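Local coordinates for putative hydrolase (Chromobacterium violaceum, PDB 3MCW), which belongs to the isochorismatase family and probably acts as a hydrolase, though its substrate and reaction are not established, at residues A23-W29 with S67-P71; W113-A119 with F139-A144; E145-F151 with A163-H167. One frame throughout, in Å; residues are numbered along the deposited sequence. Where two conformers were deposited one is given.

Contact 1: A23-W29 with S67-P71; sequences AVDDPSW and STYRP. With EDO (1,2-ethanediol), chain I.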
loop_
_atom_site.group_PDB
_atom_site.type_symbol
_atom_site.label_atom_id
_atom_site.label_comp_id
_atom_site.label_asym_id
_atom_site.label_seq_id
_atom_site.Cartn_x
_atom_site.Cartn_y
_atom_site.Cartn_z
ATOM N N ALA A 23 7.405 2.294 -21.137
ATOM C CA ALA A 23 8.025 3.240 -20.209
ATOM C C ALA A 23 8.994 2.589 -19.269
ATOM O O ALA A 23 10.042 3.173 -18.956
ATOM C CB ALA A 23 6.945 3.949 -19.376
ATOM N N VAL A 24 8.645 1.405 -18.767
ATOM C CA VAL A 24 9.432 0.801 -17.719
ATOM C C VAL A 24 10.744 0.241 -18.200
ATOM O O VAL A 24 11.553 -0.147 -17.367
ATOM C CB VAL A 24 8.654 -0.228 -16.921
ATOM C CG1 VAL A 24 7.346 0.360 -16.334
ATOM C CG2 VAL A 24 8.351 -1.425 -17.728
ATOM N N ASP A 25 10.939 0.210 -19.519
ATOM C CA ASP A 25 12.225 -0.159 -20.106
ATOM C C ASP A 25 13.226 0.967 -20.089
ATOM O O ASP A 25 14.407 0.751 -20.363
ATOM C CB ASP A 25 12.033 -0.663 -21.544
ATOM C CG ASP A 25 11.141 -1.864 -21.631
ATOM O OD1 ASP A 25 11.096 -2.650 -20.671
ATOM O OD2 ASP A 25 10.472 -2.027 -22.671
ATOM N N ASP A 26 12.793 2.171 -19.764
ATOM C CA ASP A 26 13.699 3.306 -19.795
ATOM C C ASP A 26 14.816 3.102 -18.767
ATOM O O ASP A 26 14.543 2.785 -17.621
ATOM C CB ASP A 26 12.969 4.618 -19.522
ATOM C CG ASP A 26 13.783 5.778 -19.956
ATOM O OD1 ASP A 26 14.656 6.181 -19.215
ATOM O OD2 ASP A 26 13.640 6.220 -21.119
ATOM N N PRO A 27 16.087 3.290 -19.163
ATOM C CA PRO A 27 17.170 3.045 -18.213
ATOM C C PRO A 27 17.130 3.964 -17.021
ATOM O O PRO A 27 17.731 3.626 -15.985
ATOM C CB PRO A 27 18.447 3.227 -19.038
ATOM C CG PRO A 27 18.045 3.441 -20.365
ATOM C CD PRO A 27 16.587 3.551 -20.522
ATOM N N SER A 28 16.406 5.080 -17.099
ATOM C CA SER A 28 16.202 6.040 -15.995
ATOM C C SER A 28 15.612 5.401 -14.742
ATOM O O SER A 28 15.763 5.930 -13.637
ATOM C CB SER A 28 15.313 7.263 -16.420
ATOM O OG SER A 28 13.939 6.897 -16.653
ATOM N N TRP A 29 14.861 4.312 -14.905
ATOM C CA TRP A 29 14.282 3.652 -13.741
ATOM C C TRP A 29 15.322 2.884 -12.899
ATOM O O TRP A 29 15.025 2.485 -11.776
ATOM C CB TRP A 29 13.154 2.686 -14.127
ATOM C CG TRP A 29 11.989 3.396 -14.712
ATOM C CD1 TRP A 29 11.615 3.409 -16.013
ATOM C CD2 TRP A 29 11.083 4.269 -14.023
ATOM N NE1 TRP A 29 10.501 4.203 -16.185
ATOM C CE2 TRP A 29 10.146 4.728 -14.975
ATOM C CE3 TRP A 29 10.942 4.672 -12.683
ATOM C CZ2 TRP A 29 9.102 5.596 -14.641
ATOM C CZ3 TRP A 29 9.907 5.541 -12.356
ATOM C CH2 TRP A 29 8.999 5.990 -13.336
ATOM N N SER A 67 7.294 12.515 -17.857
ATOM C CA SER A 67 7.080 11.137 -17.515
ATOM C C SER A 67 7.248 10.222 -18.718
ATOM O O SER A 67 6.781 10.526 -19.814
ATOM C CB SER A 67 5.678 10.968 -16.919
ATOM O OG SER A 67 5.346 9.603 -16.794
ATOM N N THR A 68 7.899 9.091 -18.477
ATOM C CA THR A 68 7.992 8.016 -19.460
ATOM C C THR A 68 6.612 7.430 -19.808
ATOM O O THR A 68 6.490 6.737 -20.802
ATOM C CB THR A 68 8.997 6.902 -19.018
ATOM O OG1 THR A 68 8.572 6.354 -17.761
ATOM C CG2 THR A 68 10.447 7.426 -18.905
ATOM N N TYR A 69 5.596 7.659 -18.961
ATOM C CA TYR A 69 4.196 7.235 -19.222
ATOM C C TYR A 69 3.341 8.349 -19.780
ATOM O O TYR A 69 2.103 8.252 -19.755
ATOM C CB TYR A 69 3.506 6.902 -17.935
ATOM C CG TYR A 69 4.040 5.736 -17.271
ATOM C CD1 TYR A 69 3.596 4.443 -17.576
ATOM C CD2 TYR A 69 5.025 5.908 -16.334
ATOM C CE1 TYR A 69 4.092 3.363 -16.895
ATOM C CE2 TYR A 69 5.519 4.870 -15.671
ATOM C CZ TYR A 69 5.110 3.602 -15.965
ATOM O OH TYR A 69 5.645 2.596 -15.234
ATOM N N ARG A 70 3.958 9.432 -20.222
ATOM C CA ARG A 70 3.197 10.516 -20.811
ATOM C C ARG A 70 2.507 10.008 -22.071
ATOM O O ARG A 70 3.164 9.408 -22.942
ATOM C CB ARG A 70 4.107 11.743 -21.111
ATOM N N PRO A 71 1.169 10.182 -22.156
ATOM C CA PRO A 71 0.451 9.726 -23.337
ATOM C C PRO A 71 0.996 10.313 -24.638
ATOM O O PRO A 71 1.704 11.324 -24.624
ATOM C CB PRO A 71 -0.988 10.200 -23.085
ATOM C CG PRO A 71 -1.118 10.237 -21.607
ATOM C CD PRO A 71 0.242 10.711 -21.142
HETATM C C1 EDO I . 7.766 2.101 -12.589
HETATM O O1 EDO I . 7.407 3.265 -13.338
HETATM C C2 EDO I . 8.250 2.508 -11.225
HETATM O O2 EDO I . 7.189 2.517 -10.294
#
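The methyl group of Ala-23 sits over the centre of the Tyr-69 ring. Its CB lies 3.7 Å from the ring centroid and 7° off the ring normal, which makes a CH-pi contact. The same CB is pressed against the backbone of Thr-68, only 3.2 Å from its O. At the far end of the tyrosine Val-24 CG1 is crowded against Tyr-69 OH, at an unusually short 3.0 Å, so the detail there is doubtful. His-60 meets the Tyr-69 ring edge-to-face. This is the tight part of the contact.

Thr-68 faces the edge of the Trp-29 indole. Its OG1 is set between its own backbone N and carbonyl carbon (chi1 59°), and this places OG1 at the edge of the indole, beside NE1 and CZ2. Trp-29 NE1 makes a weak bond of 3.3 Å to Thr-68 OG1 and another weak one to Ala-23 O in the ring plane. One N-H is thus shared by two acceptors, neither met straight.

Both segments lie in the connections that follow neighbouring strands of the parallel sheet, 14-18 and 55-60, in the alpha/beta fold of the family. The first has two short 3-10 segments. Residues 67-70 form a type I beta turn, with an ST turn made by Ser-67 OG and Tyr-69 N. Asp-26 OD1 accepts from Ser-28 N at 3.0 Å, an Asx turn, and also from Ser-28 OG.

The packing is looser around Asp-26 and Ser-28. There Thr-68 CG2 lies 3.8 Å from Asp-26 CB and just brushes Ser-28 OG, and Ser-28 is exposed. On one face of the indole lies O1 of an ethanediol, probably from the crystallisation liquor. It is hydrogen-bonded to Tyr-69 OH at 2.7 Å, and the ethanediol also binds Asn-125 ND2.

Contact 2: W113-A119 with F139-A144; sequences WLELVVA and FAVCLA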
loop_
_atom_site.group_PDB
_atom_site.type_symbol
_atom_site.label_atom_id
_atom_site.label_comp_id
_atom_site.label_asym_id
_atom_site.label_seq_id
_atom_site.Cartn_x
_atom_site.Cartn_y
_atom_site.Cartn_z
ATOM N N TRP A 113 -16.712 -10.551 -9.882
ATOM C CA TRP A 113 -15.304 -10.884 -10.102
ATOM C C TRP A 113 -14.520 -10.554 -8.834
ATOM O O TRP A 113 -13.804 -9.551 -8.751
ATOM C CB TRP A 113 -14.741 -10.175 -11.315
ATOM C CG TRP A 113 -15.396 -10.581 -12.612
ATOM C CD1 TRP A 113 -15.829 -11.838 -12.951
ATOM C CD2 TRP A 113 -15.666 -9.741 -13.737
ATOM N NE1 TRP A 113 -16.347 -11.824 -14.219
ATOM C CE2 TRP A 113 -16.269 -10.549 -14.722
ATOM C CE3 TRP A 113 -15.462 -8.379 -14.006
ATOM C CZ2 TRP A 113 -16.684 -10.024 -15.952
ATOM C CZ3 TRP A 113 -15.889 -7.886 -15.213
ATOM C CH2 TRP A 113 -16.492 -8.709 -16.168
ATOM N N LEU A 114 -14.685 -11.428 -7.847
ATOM C CA LEU A 114 -14.129 -11.205 -6.510
ATOM C C LEU A 114 -12.764 -11.838 -6.295
ATOM O O LEU A 114 -12.090 -11.513 -5.344
ATOM C CB LEU A 114 -15.137 -11.624 -5.422
ATOM C CG LEU A 114 -16.495 -10.918 -5.510
ATOM C CD1 LEU A 114 -17.335 -11.280 -4.301
ATOM C CD2 LEU A 114 -16.416 -9.414 -5.641
ATOM N N GLU A 115 -12.372 -12.715 -7.208
ATOM C CA GLU A 115 -11.089 -13.365 -7.159
ATOM C C GLU A 115 -10.219 -12.803 -8.290
ATOM O O GLU A 115 -10.596 -12.837 -9.476
ATOM C CB GLU A 115 -11.330 -14.874 -7.250
ATOM C CG GLU A 115 -10.119 -15.677 -7.072
ATOM C CD GLU A 115 -10.402 -17.162 -6.975
ATOM O OE1 GLU A 115 -11.182 -17.712 -7.787
ATOM O OE2 GLU A 115 -9.803 -17.840 -6.112
ATOM N N LEU A 116 -9.065 -12.263 -7.927
ATOM C CA LEU A 116 -8.175 -11.566 -8.843
ATOM C C LEU A 116 -6.808 -12.265 -8.879
ATOM O O LEU A 116 -6.306 -12.692 -7.847
ATOM C CB LEU A 116 -7.955 -10.111 -8.379
ATOM C CG LEU A 116 -9.231 -9.308 -8.063
ATOM C CD1 LEU A 116 -8.865 -7.914 -7.610
ATOM C CD2 LEU A 116 -10.182 -9.263 -9.293
ATOM N N VAL A 117 -6.228 -12.311 -10.084
ATOM C CA VAL A 117 -4.862 -12.781 -10.291
ATOM C C VAL A 117 -4.113 -11.594 -10.846
ATOM O O VAL A 117 -4.458 -11.075 -11.909
ATOM C CB VAL A 117 -4.828 -13.983 -11.276
ATOM C CG1 VAL A 117 -3.392 -14.370 -11.580
ATOM C CG2 VAL A 117 -5.628 -15.139 -10.651
ATOM N N VAL A 118 -3.103 -11.128 -10.123
ATOM C CA VAL A 118 -2.451 -9.864 -10.414
ATOM C C VAL A 118 -1.011 -10.075 -10.831
ATOM O O VAL A 118 -0.271 -10.863 -10.219
ATOM C CB VAL A 118 -2.489 -8.909 -9.179
ATOM C CG1 VAL A 118 -1.789 -7.638 -9.432
ATOM C CG2 VAL A 118 -3.967 -8.663 -8.757
ATOM N N ALA A 119 -0.592 -9.317 -11.841
ATOM C CA ALA A 119 0.829 -9.278 -12.248
ATOM C C ALA A 119 1.084 -7.930 -12.853
ATOM O O ALA A 119 0.171 -7.243 -13.261
ATOM C CB ALA A 119 1.152 -10.397 -13.236
ATOM N N PHE A 139 -11.351 -8.384 -1.767
ATOM C CA PHE A 139 -11.077 -9.267 -2.913
ATOM C C PHE A 139 -10.086 -10.328 -2.491
ATOM O O PHE A 139 -9.214 -10.119 -1.647
ATOM C CB PHE A 139 -10.515 -8.449 -4.073
ATOM C CG PHE A 139 -11.518 -7.516 -4.636
ATOM C CD1 PHE A 139 -12.396 -7.946 -5.601
ATOM C CD2 PHE A 139 -11.587 -6.196 -4.231
ATOM C CE1 PHE A 139 -13.357 -7.113 -6.098
ATOM C CE2 PHE A 139 -12.563 -5.332 -4.726
ATOM C CZ PHE A 139 -13.459 -5.806 -5.655
ATOM N N ALA A 140 -10.237 -11.514 -3.084
ATOM C CA ALA A 140 -9.323 -12.656 -2.912
ATOM C C ALA A 140 -8.261 -12.529 -4.006
ATOM O O ALA A 140 -8.545 -12.747 -5.176
ATOM C CB ALA A 140 -10.074 -13.939 -3.038
ATOM N N VAL A 141 -7.045 -12.189 -3.612
ATOM C CA VAL A 141 -5.995 -11.849 -4.561
ATOM C C VAL A 141 -4.889 -12.891 -4.559
ATOM O O VAL A 141 -4.362 -13.259 -3.509
ATOM C CB VAL A 141 -5.356 -10.480 -4.238
ATOM C CG1 VAL A 141 -4.261 -10.166 -5.219
ATOM C CG2 VAL A 141 -6.419 -9.404 -4.169
ATOM N N CYS A 142 -4.555 -13.368 -5.760
ATOM C CA CYS A 142 -3.326 -14.170 -5.992
ATOM C C CYS A 142 -2.375 -13.279 -6.747
ATOM O O CYS A 142 -2.681 -12.805 -7.835
ATOM C CB CYS A 142 -3.550 -15.418 -6.857
ATOM S SG CYS A 142 -4.656 -16.630 -6.164
ATOM N N LEU A 143 -1.197 -13.052 -6.176
ATOM C CA LEU A 143 -0.172 -12.226 -6.793
ATOM C C LEU A 143 0.822 -13.145 -7.477
ATOM O O LEU A 143 1.515 -13.930 -6.803
ATOM C CB LEU A 143 0.504 -11.358 -5.725
ATOM C CG LEU A 143 1.582 -10.436 -6.260
ATOM C CD1 LEU A 143 1.079 -9.489 -7.319
ATOM C CD2 LEU A 143 2.140 -9.614 -5.097
ATOM N N ALA A 144 0.900 -13.089 -8.808
ATOM C CA ALA A 144 1.790 -13.929 -9.612
ATOM C C ALA A 144 3.153 -13.268 -9.623
ATOM O O ALA A 144 3.483 -12.469 -10.505
ATOM C CB ALA A 144 1.235 -14.126 -11.031
#
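Residues 115-119 and 140-144 run side by side as parallel strands, 4.7 Å apart at closest approach with 20° between their directions. Five backbone hydrogen bonds alternate across them, from Ala-140 N to Leu-114 O at one end to Ala-144 N to Val-118 O at the other. The middle one, Cys-142 N to Leu-116 O, is 2.8 Å long and nearly straight at 174°.

Leu-116, Val-118, Val-141 and Leu-143 point to one face. Val-118 CG2 meets Val-141 CG1 at 3.9 Å, and Val-118 CG1 meets Leu-143 CD1 at 4.0 Å. Leu-116 CD1 reaches back to Phe-139 CB at 3.9 Å. The Phe-139 ring turns its edge to the carbonyl oxygens of Trp-113 and Leu-114. Helix 123-136, which links the two strands in a beta-alpha-beta unit, covers this face through Val-127, Val-131 and Ala-134.

The other face carries Glu-115, Val-117, Ala-140 and Cys-142. With CG opposite its backbone N (chi1 -174°), Glu-115 runs out extended past Ala-140.

The pairing thus rests on backbone bonds and aliphatic packing, and the buried carboxylate of Glu-115 is satisfied by Ser-10 OG and Ser-9 N.

Contact 3: E145-F151 with A163-H167; sequences EDGCFTF and ADEVH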
loop_
_atom_site.group_PDB
_atom_site.type_symbol
_atom_site.label_atom_id
_atom_site.label_comp_id
_atom_site.label_asym_id
_atom_site.label_seq_id
_atom_site.Cartn_x
_atom_site.Cartn_y
_atom_site.Cartn_z
ATOM N N GLU A 145 3.966 -13.597 -8.630
ATOM C CA GLU A 145 5.152 -12.790 -8.363
ATOM C C GLU A 145 6.222 -12.877 -9.455
ATOM O O GLU A 145 6.991 -11.964 -9.653
ATOM C CB GLU A 145 5.731 -13.072 -6.969
ATOM C CG GLU A 145 6.298 -14.444 -6.797
ATOM C CD GLU A 145 7.740 -14.575 -7.264
ATOM O OE1 GLU A 145 8.485 -13.573 -7.260
ATOM O OE2 GLU A 145 8.125 -15.717 -7.616
ATOM N N ASP A 146 6.279 -14.027 -10.138
ATOM C CA ASP A 146 7.199 -14.198 -11.265
ATOM C C ASP A 146 6.821 -13.391 -12.488
ATOM O O ASP A 146 7.620 -13.220 -13.397
ATOM C CB ASP A 146 7.404 -15.670 -11.603
ATOM C CG ASP A 146 6.136 -16.385 -12.025
ATOM O OD1 ASP A 146 5.052 -16.103 -11.463
ATOM O OD2 ASP A 146 6.212 -17.291 -12.877
ATOM N N GLY A 147 5.564 -12.908 -12.522
ATOM C CA GLY A 147 5.105 -11.971 -13.524
ATOM C C GLY A 147 5.192 -10.534 -13.098
ATOM O O GLY A 147 4.648 -9.646 -13.752
ATOM N N CYS A 148 5.872 -10.252 -11.995
ATOM C CA CYS A 148 6.073 -8.907 -11.510
ATOM C C CYS A 148 7.557 -8.586 -11.505
ATOM O O CYS A 148 8.403 -9.487 -11.368
ATOM C CB CYS A 148 5.559 -8.742 -10.070
ATOM S SG CYS A 148 3.782 -8.993 -9.891
ATOM N N PHE A 149 7.900 -7.316 -11.603
ATOM C CA PHE A 149 9.275 -6.901 -11.391
ATOM C C PHE A 149 9.292 -5.498 -10.798
ATOM O O PHE A 149 8.284 -4.767 -10.855
ATOM C CB PHE A 149 10.126 -6.998 -12.684
ATOM C CG PHE A 149 9.845 -6.018 -13.773
ATOM C CD1 PHE A 149 8.922 -6.308 -14.752
ATOM C CD2 PHE A 149 10.589 -4.873 -13.885
ATOM C CE1 PHE A 149 8.748 -5.473 -15.822
ATOM C CE2 PHE A 149 10.428 -4.018 -14.946
ATOM C CZ PHE A 149 9.517 -4.327 -15.917
ATOM N N THR A 150 10.447 -5.131 -10.253
ATOM C CA THR A 150 10.670 -3.826 -9.696
ATOM C C THR A 150 12.128 -3.422 -9.936
ATOM O O THR A 150 12.816 -4.072 -10.730
ATOM C CB THR A 150 10.219 -3.759 -8.222
ATOM O OG1 THR A 150 10.162 -2.388 -7.829
ATOM C CG2 THR A 150 11.113 -4.612 -7.310
ATOM N N PHE A 151 12.540 -2.348 -9.270
ATOM C CA PHE A 151 13.796 -1.672 -9.536
ATOM C C PHE A 151 14.597 -1.541 -8.256
ATOM O O PHE A 151 14.072 -1.491 -7.139
ATOM C CB PHE A 151 13.556 -0.292 -10.141
ATOM C CG PHE A 151 12.732 -0.342 -11.380
ATOM C CD1 PHE A 151 13.302 -0.671 -12.612
ATOM C CD2 PHE A 151 11.365 -0.149 -11.337
ATOM C CE1 PHE A 151 12.554 -0.787 -13.732
ATOM C CE2 PHE A 151 10.609 -0.235 -12.500
ATOM C CZ PHE A 151 11.223 -0.555 -13.695
ATOM N N ALA A 163 16.862 -4.676 -6.793
ATOM C CA ALA A 163 15.469 -4.942 -7.182
ATOM C C ALA A 163 15.009 -6.234 -6.553
ATOM O O ALA A 163 13.866 -6.338 -6.108
ATOM C CB ALA A 163 15.362 -5.002 -8.694
ATOM N N ASP A 164 15.843 -7.269 -6.530
ATOM C CA ASP A 164 15.487 -8.539 -5.884
ATOM C C ASP A 164 15.104 -8.356 -4.418
ATOM O O ASP A 164 14.133 -8.908 -3.919
ATOM C CB ASP A 164 16.646 -9.546 -5.972
ATOM C CG ASP A 164 16.914 -9.986 -7.388
ATOM O OD1 ASP A 164 18.057 -9.766 -7.822
ATOM O OD2 ASP A 164 16.006 -10.531 -8.054
ATOM N N GLU A 165 15.917 -7.566 -3.704
ATOM C CA GLU A 165 15.670 -7.325 -2.290
ATOM C C GLU A 165 14.398 -6.515 -2.088
ATOM O O GLU A 165 13.635 -6.778 -1.163
ATOM C CB GLU A 165 16.873 -6.618 -1.668
ATOM C CG GLU A 165 18.106 -7.496 -1.551
ATOM C CD GLU A 165 19.309 -6.727 -1.049
ATOM O OE1 GLU A 165 19.705 -5.711 -1.620
ATOM O OE2 GLU A 165 19.856 -7.182 -0.034
ATOM N N VAL A 166 14.184 -5.506 -2.918
ATOM C CA VAL A 166 12.970 -4.685 -2.850
ATOM C C VAL A 166 11.741 -5.562 -3.072
ATOM O O VAL A 166 10.764 -5.485 -2.335
ATOM C CB VAL A 166 13.048 -3.517 -3.865
ATOM C CG1 VAL A 166 11.731 -2.761 -3.948
ATOM C CG2 VAL A 166 14.223 -2.589 -3.544
ATOM N N HIS A 167 11.802 -6.380 -4.106
ATOM C CA HIS A 167 10.739 -7.318 -4.453
ATOM C C HIS A 167 10.456 -8.245 -3.272
ATOM O O HIS A 167 9.310 -8.453 -2.897
ATOM C CB HIS A 167 11.198 -8.102 -5.705
ATOM C CG HIS A 167 10.208 -9.031 -6.314
ATOM N ND1 HIS A 167 9.353 -8.675 -7.335
ATOM C CD2 HIS A 167 10.057 -10.357 -6.114
ATOM C CE1 HIS A 167 8.679 -9.774 -7.681
ATOM N NE2 HIS A 167 9.080 -10.804 -6.957
#
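The His-167 ring meets residues 145-151 mainly at its edge. Glu-145 O lies there in the ring plane, 3.4 Å from His-167 CE1, and Glu-145 OE1 is beside NE2. Thr-150 CG2 is also near the ring plane, while Cys-148 O and Phe-149 CA approach obliquely. None of these sits squarely over a face. The His-34 ring packs edge-to-face with it.

His-167 NE2 donates to Glu-145 OE1 at 2.8 Å, with an angle of 167° at the hydrogen. The oxygen is met close to the line of its own C-O bond, and the carboxylate and imidazole planes are 66° apart. Glu-145 gets there by folding back: its chain bends at chi2 (85°). On the other side of the imidazole, ND1 is hydrogen-bonded to Thr-123 OG1, so both nitrogens are held and the ring's rotation is fixed.

Residues 145-148 form a type I beta turn where strand 140-149 rounds a corner at the C-terminal end of the parallel sheet. The first turn of helix 163-174 packs on the chain that follows.

Ala-163 CB touches Thr-150 O at 3.4 Å. Thr-150 CG2 lies 3.9 Å from Val-166 CG1 and 3.8 Å from His-167 CB, while its OG1 is bonded to Ser-124 OG. Val-166 CG2 lies against Phe-151 O, and Val-166 also packs on Met-169 of the second subunit.

From the N terminus, contact 1 comes first. It closes the path through helix 37-51 and strand 55-60 by joining the loops after strands 14-18 and 55-60. Contact 2 closes the next loop, round helix 123-136, and pairs two strands of the sheet. Contact 3 follows on the second of these strands and closes the short antiparallel hairpin leading to helix 163-174. The three are in series; none nests or crosses. Contacts 1 and 2 lie on opposite sides of the chain's centre, their centres about 26 Å apart. Contact 3 touches both: Val-24 packs on Phe-149, and Ala-119 packs on Gly-147 and Cys-148.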